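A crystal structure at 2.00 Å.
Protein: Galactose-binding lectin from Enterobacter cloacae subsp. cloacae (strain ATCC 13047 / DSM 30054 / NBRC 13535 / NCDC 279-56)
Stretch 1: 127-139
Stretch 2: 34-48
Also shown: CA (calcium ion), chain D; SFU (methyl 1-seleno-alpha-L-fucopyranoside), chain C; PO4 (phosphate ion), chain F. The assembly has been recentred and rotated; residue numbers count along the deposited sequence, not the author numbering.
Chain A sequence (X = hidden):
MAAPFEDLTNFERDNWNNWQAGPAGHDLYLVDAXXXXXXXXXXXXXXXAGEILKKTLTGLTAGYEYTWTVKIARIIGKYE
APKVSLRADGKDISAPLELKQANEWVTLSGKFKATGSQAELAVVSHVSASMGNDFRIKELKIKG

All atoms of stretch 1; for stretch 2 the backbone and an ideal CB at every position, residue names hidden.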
# COMPACT_ATOMS: atom_id res chain seq x y z
N VAL A 127 17.53 -17.62 -1.97
CA VAL A 127 18.03 -18.17 -0.72
C VAL A 127 17.30 -19.48 -0.46
O VAL A 127 16.08 -19.49 -0.28
CB VAL A 127 17.83 -17.19 0.45
CG1 VAL A 127 18.31 -17.80 1.76
CG2 VAL A 127 18.57 -15.88 0.17
N SER A 128 18.05 -20.58 -0.46
CA SER A 128 17.46 -21.89 -0.18
C SER A 128 17.31 -22.15 1.32
O SER A 128 16.59 -23.08 1.70
CB SER A 128 18.31 -23.00 -0.80
OG SER A 128 19.61 -23.04 -0.23
N ALA A 129 17.96 -21.35 2.16
CA ALA A 129 18.05 -21.66 3.58
C ALA A 129 16.68 -21.63 4.25
O ALA A 129 15.76 -20.94 3.81
CB ALA A 129 18.98 -20.67 4.28
N SER A 130 16.56 -22.40 5.33
CA SER A 130 15.40 -22.35 6.21
C SER A 130 15.66 -21.53 7.47
O SER A 130 14.72 -20.95 8.02
CB SER A 130 14.98 -23.77 6.61
OG SER A 130 15.94 -24.35 7.47
N MET A 131 16.91 -21.47 7.92
CA MET A 131 17.29 -20.63 9.05
C MET A 131 17.11 -19.17 8.67
O MET A 131 17.89 -18.63 7.88
CB MET A 131 18.74 -20.91 9.45
CG MET A 131 18.96 -22.25 10.13
SD MET A 131 18.26 -22.30 11.79
CE MET A 131 19.36 -21.21 12.69
N GLY A 132 16.07 -18.54 9.21
CA GLY A 132 15.70 -17.21 8.77
C GLY A 132 15.00 -17.28 7.43
O GLY A 132 14.18 -18.18 7.19
N ASN A 133 15.30 -16.35 6.53
CA ASN A 133 14.69 -16.33 5.21
C ASN A 133 13.17 -16.29 5.32
O ASN A 133 12.46 -17.03 4.63
CB ASN A 133 15.16 -17.53 4.39
CG ASN A 133 14.85 -17.39 2.92
OD1 ASN A 133 14.70 -16.28 2.41
ND2 ASN A 133 14.74 -18.52 2.23
N ASP A 134 12.66 -15.42 6.19
CA ASP A 134 11.24 -15.30 6.48
C ASP A 134 10.73 -13.94 6.00
O ASP A 134 11.33 -12.91 6.31
CB ASP A 134 10.98 -15.45 7.98
CG ASP A 134 11.62 -16.70 8.55
OD1 ASP A 134 11.27 -17.81 8.10
OD2 ASP A 134 12.47 -16.58 9.46
N PHE A 135 9.62 -13.95 5.27
CA PHE A 135 9.12 -12.71 4.67
C PHE A 135 7.65 -12.89 4.30
O PHE A 135 7.10 -13.98 4.36
CB PHE A 135 9.95 -12.31 3.45
CG PHE A 135 10.08 -13.38 2.40
CD1 PHE A 135 10.97 -14.43 2.57
CD2 PHE A 135 9.32 -13.33 1.24
CE1 PHE A 135 11.10 -15.42 1.60
CE2 PHE A 135 9.44 -14.32 0.28
CZ PHE A 135 10.33 -15.36 0.46
N ARG A 136 7.02 -11.77 3.93
CA ARG A 136 5.62 -11.73 3.56
C ARG A 136 5.44 -10.93 2.28
O ARG A 136 6.16 -9.95 2.04
CB ARG A 136 4.75 -11.11 4.67
CG ARG A 136 4.66 -11.93 5.97
CD ARG A 136 4.05 -11.11 7.11
NE ARG A 136 3.70 -11.93 8.26
CZ ARG A 136 3.39 -11.45 9.47
NH1 ARG A 136 3.38 -10.14 9.69
NH2 ARG A 136 3.08 -12.28 10.45
N ILE A 137 4.48 -11.34 1.46
CA ILE A 137 4.07 -10.60 0.27
C ILE A 137 2.59 -10.27 0.41
O ILE A 137 1.75 -11.18 0.46
CB ILE A 137 4.33 -11.39 -1.02
CG1 ILE A 137 5.83 -11.49 -1.28
CG2 ILE A 137 3.61 -10.72 -2.20
CD1 ILE A 137 6.22 -12.51 -2.34
N LYS A 138 2.26 -8.98 0.46
CA LYS A 138 0.88 -8.55 0.66
C LYS A 138 0.20 -8.08 -0.62
O LYS A 138 -1.03 -7.93 -0.62
CB LYS A 138 0.81 -7.44 1.72
CG LYS A 138 1.43 -6.11 1.30
CD LYS A 138 1.35 -5.11 2.45
CE LYS A 138 2.02 -3.78 2.10
NZ LYS A 138 1.88 -2.78 3.21
N GLU A 139 0.94 -7.84 -1.70
CA GLU A 139 0.31 -7.35 -2.91
C GLU A 139 1.19 -7.63 -4.12
O GLU A 139 2.42 -7.48 -4.05
CB GLU A 139 0.02 -5.84 -2.81
CG GLU A 139 -0.53 -5.23 -4.08
CD GLU A 139 -0.81 -3.75 -3.92
OE1 GLU A 139 -0.26 -2.95 -4.71
OE2 GLU A 139 -1.57 -3.38 -3.00
N UNK A 34 -5.08 -3.96 9.59
CA UNK A 34 -4.62 -5.25 9.11
C UNK A 34 -4.73 -5.32 7.60
O UNK A 34 -5.67 -4.77 7.01
CB UNK A 34 -5.42 -6.38 9.76
N UNK A 35 -3.77 -6.00 6.98
CA UNK A 35 -3.73 -6.22 5.54
C UNK A 35 -3.25 -7.64 5.28
O UNK A 35 -2.30 -8.11 5.91
CB UNK A 35 -2.83 -5.20 4.85
N UNK A 36 -3.91 -8.32 4.35
CA UNK A 36 -3.68 -9.74 4.13
C UNK A 36 -2.43 -9.97 3.29
O UNK A 36 -2.16 -9.24 2.34
CB UNK A 36 -4.90 -10.38 3.45
N UNK A 37 -1.68 -11.01 3.65
CA UNK A 37 -0.38 -11.26 3.06
C UNK A 37 -0.07 -12.74 3.08
O UNK A 37 -0.48 -13.46 4.00
CB UNK A 37 0.71 -10.48 3.79
N UNK A 38 0.66 -13.20 2.06
CA UNK A 38 1.22 -14.55 2.06
C UNK A 38 2.46 -14.55 2.94
O UNK A 38 3.35 -13.70 2.78
CB UNK A 38 1.55 -15.02 0.64
N UNK A 39 2.55 -15.51 3.85
CA UNK A 39 3.68 -15.64 4.75
C UNK A 39 4.60 -16.75 4.26
O UNK A 39 4.15 -17.86 3.96
CB UNK A 39 3.21 -15.92 6.18
N UNK A 40 5.89 -16.43 4.17
CA UNK A 40 6.93 -17.39 3.79
C UNK A 40 7.77 -17.65 5.04
O UNK A 40 8.68 -16.88 5.35
CB UNK A 40 7.79 -16.87 2.63
N UNK A 41 7.46 -18.73 5.76
CA UNK A 41 8.19 -19.10 6.97
C UNK A 41 9.35 -20.05 6.71
O UNK A 41 10.17 -20.28 7.61
CB UNK A 41 7.23 -19.74 7.97
N UNK A 42 9.44 -20.61 5.50
CA UNK A 42 10.54 -21.47 5.06
C UNK A 42 10.96 -22.47 6.12
O UNK A 42 11.94 -22.25 6.86
CB UNK A 42 11.75 -20.62 4.66
N UNK A 43 10.25 -23.59 6.19
CA UNK A 43 10.45 -24.58 7.24
C UNK A 43 11.78 -25.30 7.06
O UNK A 43 12.38 -25.29 5.98
CB UNK A 43 9.30 -25.59 7.25
N UNK A 44 12.26 -25.97 8.11
CA UNK A 44 13.56 -26.65 8.03
C UNK A 44 13.60 -27.72 6.94
O UNK A 44 12.61 -28.40 6.67
CB UNK A 44 13.90 -27.29 9.38
N UNK A 45 14.78 -27.85 6.33
CA UNK A 45 15.11 -28.99 5.47
C UNK A 45 14.24 -29.06 4.22
O UNK A 45 13.91 -30.15 3.75
CB UNK A 45 14.97 -30.29 6.26
N UNK A 46 13.86 -27.91 3.69
CA UNK A 46 13.33 -27.80 2.34
C UNK A 46 14.15 -26.75 1.61
O UNK A 46 14.76 -25.87 2.22
CB UNK A 46 11.84 -27.44 2.34
N UNK A 47 14.17 -26.85 0.28
CA UNK A 47 14.92 -25.91 -0.55
C UNK A 47 13.98 -24.78 -0.96
O UNK A 47 13.04 -24.99 -1.73
CB UNK A 47 15.52 -26.60 -1.78
N UNK A 48 14.23 -23.58 -0.43
CA UNK A 48 13.38 -22.42 -0.67
C UNK A 48 13.93 -21.48 -1.73
O UNK A 48 13.49 -20.33 -1.83
CB UNK A 48 13.18 -21.65 0.64
CA CA D . 12.50 -19.94 7.96
C1 SFU C . 14.58 -21.29 12.28
C2 SFU C . 13.62 -21.71 11.16
C3 SFU C . 12.33 -20.88 11.15
C4 SFU C . 12.71 -19.40 11.14
C5 SFU C . 13.56 -19.12 12.37
C6 SFU C . 13.97 -17.66 12.38
O2 SFU C . 13.31 -23.08 11.32
O3 SFU C . 11.62 -21.13 9.94
O4 SFU C . 13.49 -19.07 10.00
O5 SFU C . 14.77 -19.91 12.37
CM SFU C . 15.17 -21.22 15.24
SE SFU C . 13.88 -21.99 14.04
P PO4 F . -1.46 -1.69 2.63
O1 PO4 F . -0.72 -1.93 3.92
O2 PO4 F . -2.78 -2.42 2.65
O3 PO4 F . -0.64 -2.20 1.46
O4 PO4 F . -1.68 -0.21 2.46

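Position 34 lies beyond the reach of stretch 1, so the contact sets no preference; it is Ser-34. At 35 the CA-to-CB bond points toward stretch 1, with the aliphatic shaft of Lys-138 ahead and a phosphate nearby. A small side chain that is partly methyl and partly hydroxyl would suit, as would a short polar one. Thr-35 lays CG2 3.8 Å from Lys-138 CD, while its OG1 sits 2.9 Å from PO4 O2 and close to a water that donates to Lys-138 O.

Position 36 points away and leaves the choice open; Arg-36 spends its guanidinium elsewhere in the structure. At 37 the backbones draw close, and the ideal CB is already 3.6 Å from Ile-137 O and 3.7 Å from Lys-138 CB. A small residue fits this spacing comfortably, and Ala-37 provides it.

Position 38 is a hydrogen-bonded antiparallel partner of Ile-137, its CB on the same sheet face as that side chain. Beta-branched or other apolar residues suit such an extended site. It is Val-38, whose backbone carries the pairing: Val-38 N to Ile-137 O at 2.8 Å, Ile-137 N to Val-38 O at 2.9 Å.

At 39 the CB shares a face with Arg-136, whose extended chain runs past it and presents a cation. An acid long enough to follow that chain is the clear proposal, though a neutral acceptor could also serve. Glu-39 answers with a salt bridge: OE1 takes a very short hydrogen bond from Arg-136 NE (2.5 Å) and another from Arg-136 NH2 (2.8 Å), meeting the guanidinium at its edge.

Position 40 looks onto the face bearing Phe-135 and Ile-137, so a large apolar group is wanted, and a flat one could stack. Phe-40 does so: the rings are offset, nearly parallel at 6°, with centroids 4.5 Å apart. Its CE1 also reaches Ile-137 CD1 at 3.7 Å, and Phe-40 N donates to Phe-135 O at 2.7 Å.

At 41 CB points away, so the side chain is loosely specified, but the carbonyl faces calcium. Ile-41 O binds the calcium ion at 2.4 Å. Position 42, with positive phi, aims CB toward a cluster of carbonyls beside the metal; a short oxygen-bearing side chain suits. Thr-42 binds calcium through both OG1 (2.3 Å) and O (2.6 Å), joining Ser-130, Gly-132, Asp-134 and two fucoside hydroxyls, as befits a galactose-binding lectin.

Position 43 points away and would accept almost any side chain; it is Arg-43. At 44, phi of -60° admits proline, and Pro-44 brings CG 3.6 Å from SFU O2. Positive phi at 45 suits glycine or asparagine; Asn-45 N donates to a water shared with Ser-130 OG. At 46 CB points sideways, clear of stretch 1, so many side chains would do; Lys-46 leads away. From 47 a polar tip could turn back, and Asn-47 OD1 comes 3.3 Å from Ser-128 CB. At 48 CB points sideways, near Val-127 O, Ser-128 O and Asn-133 ND2, so a planar polar group would suit: His-48 sets CD2 3.3 Å from Ala-129 O, while NE2 donates to Arg-43 O at 2.8 Å.

Stretch 2, residues 34-48: STRAVEFITRPNKNH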
# COMPACT_ATOMS: atom_id res chain seq x y z
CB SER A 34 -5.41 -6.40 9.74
OG SER A 34 -5.11 -6.51 11.12
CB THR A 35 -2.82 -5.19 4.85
OG1 THR A 35 -3.06 -5.21 3.44
CG2 THR A 35 -1.35 -5.50 5.13
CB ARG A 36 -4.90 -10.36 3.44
CG ARG A 36 -5.06 -11.85 3.65
CD ARG A 36 -5.44 -12.19 5.08
NE ARG A 36 -6.07 -13.50 5.17
CZ ARG A 36 -6.08 -14.26 6.25
NH1 ARG A 36 -5.48 -13.85 7.36
NH2 ARG A 36 -6.68 -15.44 6.22
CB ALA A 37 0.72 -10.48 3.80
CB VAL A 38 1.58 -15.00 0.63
CG1 VAL A 38 2.14 -16.43 0.64
CG2 VAL A 38 0.37 -14.91 -0.30
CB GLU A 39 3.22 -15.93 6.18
CG GLU A 39 4.34 -16.09 7.20
CD GLU A 39 3.95 -15.59 8.58
OE1 GLU A 39 3.65 -14.38 8.71
OE2 GLU A 39 3.94 -16.40 9.53
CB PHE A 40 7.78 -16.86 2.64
CG PHE A 40 7.00 -16.58 1.39
CD1 PHE A 40 6.25 -15.43 1.26
CD2 PHE A 40 7.03 -17.47 0.32
CE1 PHE A 40 5.53 -15.17 0.11
CE2 PHE A 40 6.32 -17.22 -0.83
CZ PHE A 40 5.57 -16.07 -0.94
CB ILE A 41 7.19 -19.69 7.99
CG1 ILE A 41 7.72 -19.57 9.42
CG2 ILE A 41 6.89 -21.13 7.63
CD1 ILE A 41 7.82 -18.13 9.91
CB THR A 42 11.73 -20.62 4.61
OG1 THR A 42 12.16 -19.76 5.67
CG2 THR A 42 11.34 -19.78 3.41
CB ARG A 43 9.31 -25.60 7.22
CG ARG A 43 7.92 -25.04 7.48
CD ARG A 43 6.92 -26.19 7.41
NE ARG A 43 5.52 -25.78 7.44
CZ ARG A 43 4.51 -26.64 7.42
NH1 ARG A 43 4.76 -27.95 7.36
NH2 ARG A 43 3.26 -26.21 7.45
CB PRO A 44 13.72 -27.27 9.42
CG PRO A 44 12.85 -26.46 10.32
CD PRO A 44 11.68 -26.04 9.47
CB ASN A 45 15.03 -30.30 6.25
CG ASN A 45 16.05 -30.38 7.36
OD1 ASN A 45 17.06 -29.67 7.33
ND2 ASN A 45 15.80 -31.23 8.34
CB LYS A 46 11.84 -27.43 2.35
CG LYS A 46 10.97 -28.46 3.06
CD LYS A 46 9.51 -28.06 3.05
CE LYS A 46 8.68 -28.97 3.96
NZ LYS A 46 7.23 -28.90 3.63
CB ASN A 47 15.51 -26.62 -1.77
CG ASN A 47 16.54 -25.77 -2.49
OD1 ASN A 47 16.26 -24.64 -2.87
ND2 ASN A 47 17.74 -26.31 -2.67
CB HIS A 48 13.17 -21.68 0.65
CG HIS A 48 12.74 -22.58 1.77
ND1 HIS A 48 11.46 -23.07 1.87
CD2 HIS A 48 13.44 -23.11 2.80
CE1 HIS A 48 11.38 -23.86 2.93
NE2 HIS A 48 12.56 -23.89 3.51
O HOH W 1 -2.58 -6.31 1.22
O HOH W 2 16.87 -26.36 5.62
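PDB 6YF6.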